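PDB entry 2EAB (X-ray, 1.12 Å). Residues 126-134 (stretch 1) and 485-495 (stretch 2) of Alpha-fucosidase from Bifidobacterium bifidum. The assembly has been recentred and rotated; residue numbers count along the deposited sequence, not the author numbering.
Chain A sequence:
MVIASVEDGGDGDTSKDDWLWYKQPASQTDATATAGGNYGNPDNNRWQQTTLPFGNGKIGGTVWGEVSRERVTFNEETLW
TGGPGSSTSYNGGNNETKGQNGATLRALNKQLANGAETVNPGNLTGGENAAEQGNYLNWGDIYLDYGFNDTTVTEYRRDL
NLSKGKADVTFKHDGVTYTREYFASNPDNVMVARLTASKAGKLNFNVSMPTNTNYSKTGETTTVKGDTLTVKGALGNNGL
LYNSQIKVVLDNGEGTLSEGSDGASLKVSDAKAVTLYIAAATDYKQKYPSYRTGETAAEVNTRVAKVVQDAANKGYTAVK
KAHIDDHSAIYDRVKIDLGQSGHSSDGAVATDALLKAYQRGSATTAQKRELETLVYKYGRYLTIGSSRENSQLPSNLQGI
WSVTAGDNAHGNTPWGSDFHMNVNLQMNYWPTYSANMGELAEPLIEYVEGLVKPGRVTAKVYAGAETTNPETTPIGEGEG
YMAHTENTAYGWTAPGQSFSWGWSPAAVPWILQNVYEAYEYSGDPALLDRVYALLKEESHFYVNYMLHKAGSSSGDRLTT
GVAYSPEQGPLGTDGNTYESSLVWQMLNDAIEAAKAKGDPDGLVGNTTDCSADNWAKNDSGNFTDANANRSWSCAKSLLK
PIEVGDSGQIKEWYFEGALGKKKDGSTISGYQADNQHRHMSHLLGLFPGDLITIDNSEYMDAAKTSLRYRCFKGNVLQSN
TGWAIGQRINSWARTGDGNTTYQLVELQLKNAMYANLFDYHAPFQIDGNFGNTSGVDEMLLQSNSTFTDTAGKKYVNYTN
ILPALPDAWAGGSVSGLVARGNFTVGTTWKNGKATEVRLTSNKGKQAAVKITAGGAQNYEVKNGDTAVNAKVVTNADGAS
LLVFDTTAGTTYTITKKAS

Stretch 1 126-134: GGENAAEQG
Stretch 2 485-495: TENTAYGWTAP

Stretch 1 of this alpha-fucosidase runs as a loop from Gly-126 to Asn-129, makes one short helical turn at 130-133 (Ala-130 -64/-26°, Ala-131 -72/-32°, Glu-132 -74/-40°, Gln-133 -63/-51°) and leaves it at Gly-134. Gly-126 is extended (phi/psi -168/-164°), Gly-127 left-handed (65/43°), Glu-128 near-helical (-80/-23°) and Asn-129 at -96/105°. Asn-129, chi1 t, caps the helix: its OD1 accepts from Ala-131 N at 2.9 Å and, weakly, from Glu-132 N at 3.4 Å. Backbone bonds Gln-133 N to Asn-129 O and Gly-134 N to Ala-130 O, both 3.0 Å, close the turn, and Gly-134 exits with positive phi (69/-165°), which favours glycine.

Stretch 2 begins with Thr-485 (-79/-61°), forms a short strand at 486-487 (Glu-486 -82/114°, Asn-487 -125/165°), then continues as irregular chain: Thr-488 -141/-170°, Ala-489 -76/-7°, Tyr-490 -127/33°, Gly-491 63/40°, Trp-492 -80/74°, Thr-493 -98/-6°, Ala-494 -61/157° and Pro-495 -70/160°. In register, the CA of Gly-126 lies 5.2 Å from the CA of Pro-495, and the CA of Gln-133 lies 6.6 Å from the CA of Trp-492. The contact buries 458 Å², both sides summed.

Trp-492 and Gln-133 contribute most, 117 and 107 Å²; both are buried, as is Glu-486. Trp-492 (chi1 t, chi2 -105°) points its CB toward stretch 1. Gln-133, CB sideways, is stretched out (chi1 t, chi2 t, chi3 -5°), and suits its place because its aliphatic part packs on the indole while its amide meets a carboxylate and a water. Gln-133 CG sits 3.6 Å from the centroid of the Trp-492 five-membered ring, 22° off the normal, a CH-pi contact over one face. Gln-133 NE2 donates to Glu-486 OE1 at 3.0 Å (159°), the single direct hydrogen bond between the stretches. Glu-486 (chi1 m, chi2 t, chi3 -35°) has its CB toward stretch 1. Water 1 joins the same amide to the strand, accepting from Gln-133 NE2 at 2.9 Å and donating to Asn-487 O at 3.1 Å.

Thr-488 (chi1 p) places CG2 3.4 Å from Gln-133 O, while its OG1 accepts from Tyr-490 N at 3.0 Å. Water 2 lies 2.7 Å from Thr-488 OG1 and 2.8 Å from Gln-133 O, linking the two stretches.

Glu-132 (chi1 m, chi2 t) CB lies 3.7 Å from Trp-492 CZ3, and Asn-129 O 3.7 Å from Trp-492 CH2. Gly-127 CA packs 3.2 Å from Trp-492 CZ2; an ideal CB there would clash with CZ2, at 3.0 Å. Gly-126 C is 3.1 Å from Pro-495 O; an ideal CB on Gly-126 would be tight, 3.0 Å from Pro-495 O.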

ATOM      1  N   GLY A 126     -12.676  -3.936  21.773  1.00  6.02           N
ATOM      2  CA  GLY A 126     -13.522  -4.962  21.173  1.00  6.11           C
ATOM      3  C   GLY A 126     -12.631  -6.051  20.619  1.00  6.09           C
ATOM      4  O   GLY A 126     -11.456  -6.142  20.981  1.00  6.30           O
ATOM      5  N   GLY A 127     -13.200  -6.893  19.764  1.00  5.97           N
ATOM      6  CA  GLY A 127     -12.405  -7.804  18.951  1.00  6.28           C
ATOM      7  C   GLY A 127     -11.644  -8.861  19.736  1.00  6.28           C
ATOM      8  O   GLY A 127     -10.488  -9.157  19.438  1.00  6.63           O
ATOM      9  N   GLU A 128     -12.300  -9.460  20.724  1.00  6.37           N
ATOM     10  CA  GLU A 128     -11.625 -10.389  21.633  1.00  7.09           C
ATOM     11  C   GLU A 128     -11.424 -11.795  21.089  1.00  7.16           C
ATOM     12  O   GLU A 128     -10.540 -12.509  21.562  1.00  7.57           O
ATOM     13  CB  GLU A 128     -12.345 -10.466  22.979  1.00  7.45           C
ATOM     14  CG  GLU A 128     -12.596  -9.118  23.650  1.00  8.04           C
ATOM     15  CD  GLU A 128     -13.876  -8.429  23.182  1.00  7.98           C
ATOM     16  OE1 GLU A 128     -14.615  -9.002  22.352  1.00  7.93           O
ATOM     17  OE2 GLU A 128     -14.147  -7.306  23.660  1.00  8.97           O
ATOM     18  N   ASN A 129     -12.237 -12.193  20.114  1.00  6.58           N
ATOM     19  CA  ASN A 129     -12.234 -13.568  19.621  1.00  6.98           C
ATOM     20  C   ASN A 129     -11.357 -13.705  18.382  1.00  6.28           C
ATOM     21  O   ASN A 129     -11.738 -13.267  17.292  1.00  6.21           O
ATOM     22  CB  ASN A 129     -13.667 -14.037  19.336  1.00  7.61           C
ATOM     23  CG  ASN A 129     -13.747 -15.530  18.995  1.00  7.97           C
ATOM     24  OD1 ASN A 129     -12.758 -16.141  18.599  1.00  8.49           O
ATOM     25  ND2 ASN A 129     -14.934 -16.114  19.139  1.00  8.86           N
ATOM     26  N   ALA A 130     -10.180 -14.302  18.557  1.00  6.39           N
ATOM     27  CA  ALA A 130      -9.206 -14.425  17.472  1.00  6.25           C
ATOM     28  C   ALA A 130      -9.692 -15.291  16.307  1.00  5.96           C
ATOM     29  O   ALA A 130      -9.220 -15.121  15.182  1.00  5.95           O
ATOM     30  CB  ALA A 130      -7.877 -14.937  18.002  1.00  6.81           C
ATOM     31  N   ALA A 131     -10.613 -16.217  16.582  1.00  5.89           N
ATOM     32  CA  ALA A 131     -11.225 -17.041  15.539  1.00  5.98           C
ATOM     33  C   ALA A 131     -12.197 -16.236  14.682  1.00  5.90           C
ATOM     34  O   ALA A 131     -12.365 -16.522  13.499  1.00  5.99           O
ATOM     35  CB  ALA A 131     -11.928 -18.240  16.149  1.00  6.08           C
ATOM     36  N   GLU A 132     -12.855 -15.253  15.292  1.00  5.68           N
ATOM     37  CA  GLU A 132     -13.722 -14.334  14.546  1.00  5.63           C
ATOM     38  C   GLU A 132     -12.906 -13.350  13.723  1.00  5.48           C
ATOM     39  O   GLU A 132     -13.274 -13.011  12.598  1.00  5.84           O
ATOM     40  CB  GLU A 132     -14.622 -13.542  15.486  1.00  5.83           C
ATOM     41  CG  GLU A 132     -15.786 -14.306  16.082  1.00  6.39           C
ATOM     42  CD  GLU A 132     -16.735 -13.396  16.831  1.00  6.65           C
ATOM     43  OE1 GLU A 132     -16.334 -12.266  17.188  1.00  7.03           O
ATOM     44  OE2 GLU A 132     -17.892 -13.806  17.054  1.00  7.92           O
ATOM     45  N   GLN A 133     -11.809 -12.866  14.293  1.00  5.55           N
ATOM     46  CA  GLN A 133     -10.961 -11.938  13.568  1.00  5.77           C
ATOM     47  C   GLN A 133     -10.384 -12.628  12.339  1.00  5.62           C
ATOM     48  O   GLN A 133     -10.471 -12.110  11.226  1.00  5.81           O
ATOM     49  CB  GLN A 133      -9.838 -11.432  14.461  1.00  5.70           C
ATOM     50  CG  GLN A 133      -8.996 -10.367  13.777  1.00  5.92           C
ATOM     51  CD  GLN A 133      -8.054  -9.642  14.716  1.00  5.84           C
ATOM     52  OE1 GLN A 133      -8.061  -9.855  15.937  1.00  6.33           O
ATOM     53  NE2 GLN A 133      -7.242  -8.760  14.146  1.00  5.93           N
ATOM     54  N   GLY A 134      -9.806 -13.807  12.547  1.00  5.57           N
ATOM     55  CA  GLY A 134      -9.189 -14.551  11.466  1.00  5.41           C
ATOM     56  C   GLY A 134      -7.939 -13.877  10.944  1.00  5.75           C
ATOM     57  O   GLY A 134      -7.368 -13.002  11.592  1.00  6.18           O
ATOM     58  N   THR A 485      -7.483   0.054  13.507  1.00  5.40           N
ATOM     59  CA  THR A 485      -6.225  -0.370  12.887  1.00  5.88           C
ATOM     60  C   THR A 485      -6.339  -1.731  12.200  1.00  5.59           C
ATOM     61  O   THR A 485      -6.122  -1.854  10.994  1.00  5.59           O
ATOM     62  CB  THR A 485      -5.052  -0.381  13.899  1.00  6.14           C
ATOM     63  OG1 THR A 485      -4.771   0.960  14.321  1.00  6.81           O
ATOM     64  CG2 THR A 485      -3.801  -0.965  13.271  1.00  6.41           C
ATOM     65  N   GLU A 486      -6.652  -2.758  12.981  1.00  5.37           N
ATOM     66  CA  GLU A 486      -6.662  -4.119  12.465  1.00  5.51           C
ATOM     67  C   GLU A 486      -7.971  -4.396  11.749  1.00  5.62           C
ATOM     68  O   GLU A 486      -9.030  -4.417  12.372  1.00  5.59           O
ATOM     69  CB  GLU A 486      -6.466  -5.129  13.589  1.00  6.01           C
ATOM     70  CG  GLU A 486      -5.166  -4.974  14.342  1.00  6.38           C
ATOM     71  CD  GLU A 486      -4.902  -6.151  15.245  1.00  7.21           C
ATOM     72  OE1 GLU A 486      -5.871  -6.708  15.811  1.00  7.09           O
ATOM     73  OE2 GLU A 486      -3.718  -6.525  15.396  1.00  8.06           O
ATOM     74  N   ASN A 487      -7.873  -4.606  10.440  1.00  5.33           N
ATOM     75  CA  ASN A 487      -9.012  -4.875   9.583  1.00  5.30           C
ATOM     76  C   ASN A 487      -8.813  -6.178   8.824  1.00  5.15           C
ATOM     77  O   ASN A 487      -7.707  -6.732   8.790  1.00  5.62           O
ATOM     78  CB  ASN A 487      -9.250  -3.683   8.655  1.00  5.67           C
ATOM     79  CG  ASN A 487      -9.981  -2.560   9.355  1.00  5.49           C
ATOM     80  OD1 ASN A 487     -11.211  -2.545   9.391  1.00  6.45           O
ATOM     81  ND2 ASN A 487      -9.236  -1.634   9.948  1.00  6.11           N
ATOM     82  N   THR A 488      -9.898  -6.690   8.252  1.00  5.13           N
ATOM     83  CA  THR A 488      -9.874  -8.016   7.640  1.00  5.39           C
ATOM     84  C   THR A 488     -10.703  -8.017   6.357  1.00  5.41           C
ATOM     85  O   THR A 488     -11.148  -6.968   5.889  1.00  5.48           O
ATOM     86  CB  THR A 488     -10.445  -9.091   8.591  1.00  5.53           C
ATOM     87  OG1 THR A 488     -11.856  -8.894   8.711  1.00  5.14           O
ATOM     88  CG2 THR A 488      -9.777  -9.058   9.961  1.00  5.84           C
ATOM     89  N   ALA A 489     -10.934  -9.204   5.808  1.00  5.36           N
ATOM     90  CA  ALA A 489     -11.822  -9.379   4.664  1.00  5.62           C
ATOM     91  C   ALA A 489     -13.310  -9.298   5.041  1.00  5.57           C
ATOM     92  O   ALA A 489     -14.167  -9.304   4.154  1.00  5.81           O
ATOM     93  CB  ALA A 489     -11.525 -10.705   3.975  1.00  6.22           C
ATOM     94  N   TYR A 490     -13.619  -9.227   6.338  1.00  5.39           N
ATOM     95  CA  TYR A 490     -14.982  -9.465   6.825  1.00  5.37           C
ATOM     96  C   TYR A 490     -15.564  -8.364   7.713  1.00  5.70           C
ATOM     97  O   TYR A 490     -16.364  -8.639   8.621  1.00  5.49           O
ATOM     98  CB  TYR A 490     -15.046 -10.805   7.563  1.00  5.45           C
ATOM     99  CG  TYR A 490     -14.615 -11.995   6.744  1.00  5.18           C
ATOM    100  CD1 TYR A 490     -15.360 -12.408   5.645  1.00  5.75           C
ATOM    101  CD2 TYR A 490     -13.477 -12.725   7.081  1.00  6.16           C
ATOM    102  CE1 TYR A 490     -14.983 -13.507   4.897  1.00  5.71           C
ATOM    103  CE2 TYR A 490     -13.081 -13.826   6.331  1.00  5.65           C
ATOM    104  CZ  TYR A 490     -13.846 -14.215   5.242  1.00  5.88           C
ATOM    105  OH  TYR A 490     -13.484 -15.305   4.480  1.00  6.11           O
ATOM    106  N   GLY A 491     -15.198  -7.113   7.456  1.00  5.31           N
ATOM    107  CA  GLY A 491     -15.803  -6.016   8.205  1.00  5.83           C
ATOM    108  C   GLY A 491     -15.509  -6.039   9.698  1.00  5.22           C
ATOM    109  O   GLY A 491     -16.388  -5.743  10.515  1.00  5.61           O
ATOM    110  N   TRP A 492     -14.264  -6.382  10.040  1.00  5.35           N
ATOM    111  CA  TRP A 492     -13.748  -6.338  11.412  1.00  5.34           C
ATOM    112  C   TRP A 492     -13.372  -4.887  11.729  1.00  4.98           C
ATOM    113  O   TRP A 492     -12.191  -4.511  11.779  1.00  5.53           O
ATOM    114  CB  TRP A 492     -12.538  -7.255  11.510  1.00  5.50           C
ATOM    115  CG  TRP A 492     -11.984  -7.514  12.877  1.00  5.17           C
ATOM    116  CD1 TRP A 492     -10.838  -6.996  13.410  1.00  5.16           C
ATOM    117  CD2 TRP A 492     -12.513  -8.410  13.861  1.00  5.52           C
ATOM    118  NE1 TRP A 492     -10.630  -7.499  14.677  1.00  5.53           N
ATOM    119  CE2 TRP A 492     -11.640  -8.374  14.971  1.00  5.36           C
ATOM    120  CE3 TRP A 492     -13.646  -9.231  13.914  1.00  5.68           C
ATOM    121  CZ2 TRP A 492     -11.861  -9.136  16.115  1.00  5.70           C
ATOM    122  CZ3 TRP A 492     -13.859  -9.993  15.052  1.00  5.73           C
ATOM    123  CH2 TRP A 492     -12.976  -9.934  16.139  1.00  6.14           C
ATOM    124  N   THR A 493     -14.404  -4.076  11.938  1.00  5.21           N
ATOM    125  CA  THR A 493     -14.253  -2.635  12.086  1.00  5.51           C
ATOM    126  C   THR A 493     -14.243  -2.207  13.546  1.00  5.57           C
ATOM    127  O   THR A 493     -13.991  -1.040  13.848  1.00  5.66           O
ATOM    128  CB  THR A 493     -15.342  -1.858  11.314  1.00  5.73           C
ATOM    129  OG1 THR A 493     -16.639  -2.308  11.722  1.00  5.86           O
ATOM    130  CG2 THR A 493     -15.203  -2.110   9.825  1.00  5.79           C
ATOM    131  N   ALA A 494     -14.495  -3.149  14.453  1.00  5.52           N
ATOM    132  CA  ALA A 494     -14.368  -2.862  15.877  1.00  5.47           C
ATOM    133  C   ALA A 494     -12.942  -2.460  16.227  1.00  5.39           C
ATOM    134  O   ALA A 494     -11.996  -2.838  15.536  1.00  5.03           O
ATOM    135  CB  ALA A 494     -14.758  -4.068  16.692  1.00  5.94           C
ATOM    136  N   PRO A 495     -12.778  -1.727  17.336  1.00  5.29           N
ATOM    137  CA  PRO A 495     -11.438  -1.544  17.870  1.00  5.90           C
ATOM    138  C   PRO A 495     -10.942  -2.867  18.458  1.00  5.92           C
ATOM    139  O   PRO A 495     -11.743  -3.758  18.784  1.00  6.18           O
ATOM    140  CB  PRO A 495     -11.640  -0.502  18.968  1.00  6.29           C
ATOM    141  CG  PRO A 495     -13.043  -0.715  19.417  1.00  6.18           C
ATOM    142  CD  PRO A 495     -13.807  -1.102  18.186  1.00  5.66           C
TER
HETATM  143  O   HOH W   1      -6.775  -8.176  11.351  1.00  5.90           O
HETATM  144  O   HOH W   2     -12.823 -10.819  10.328  1.00  6.35           O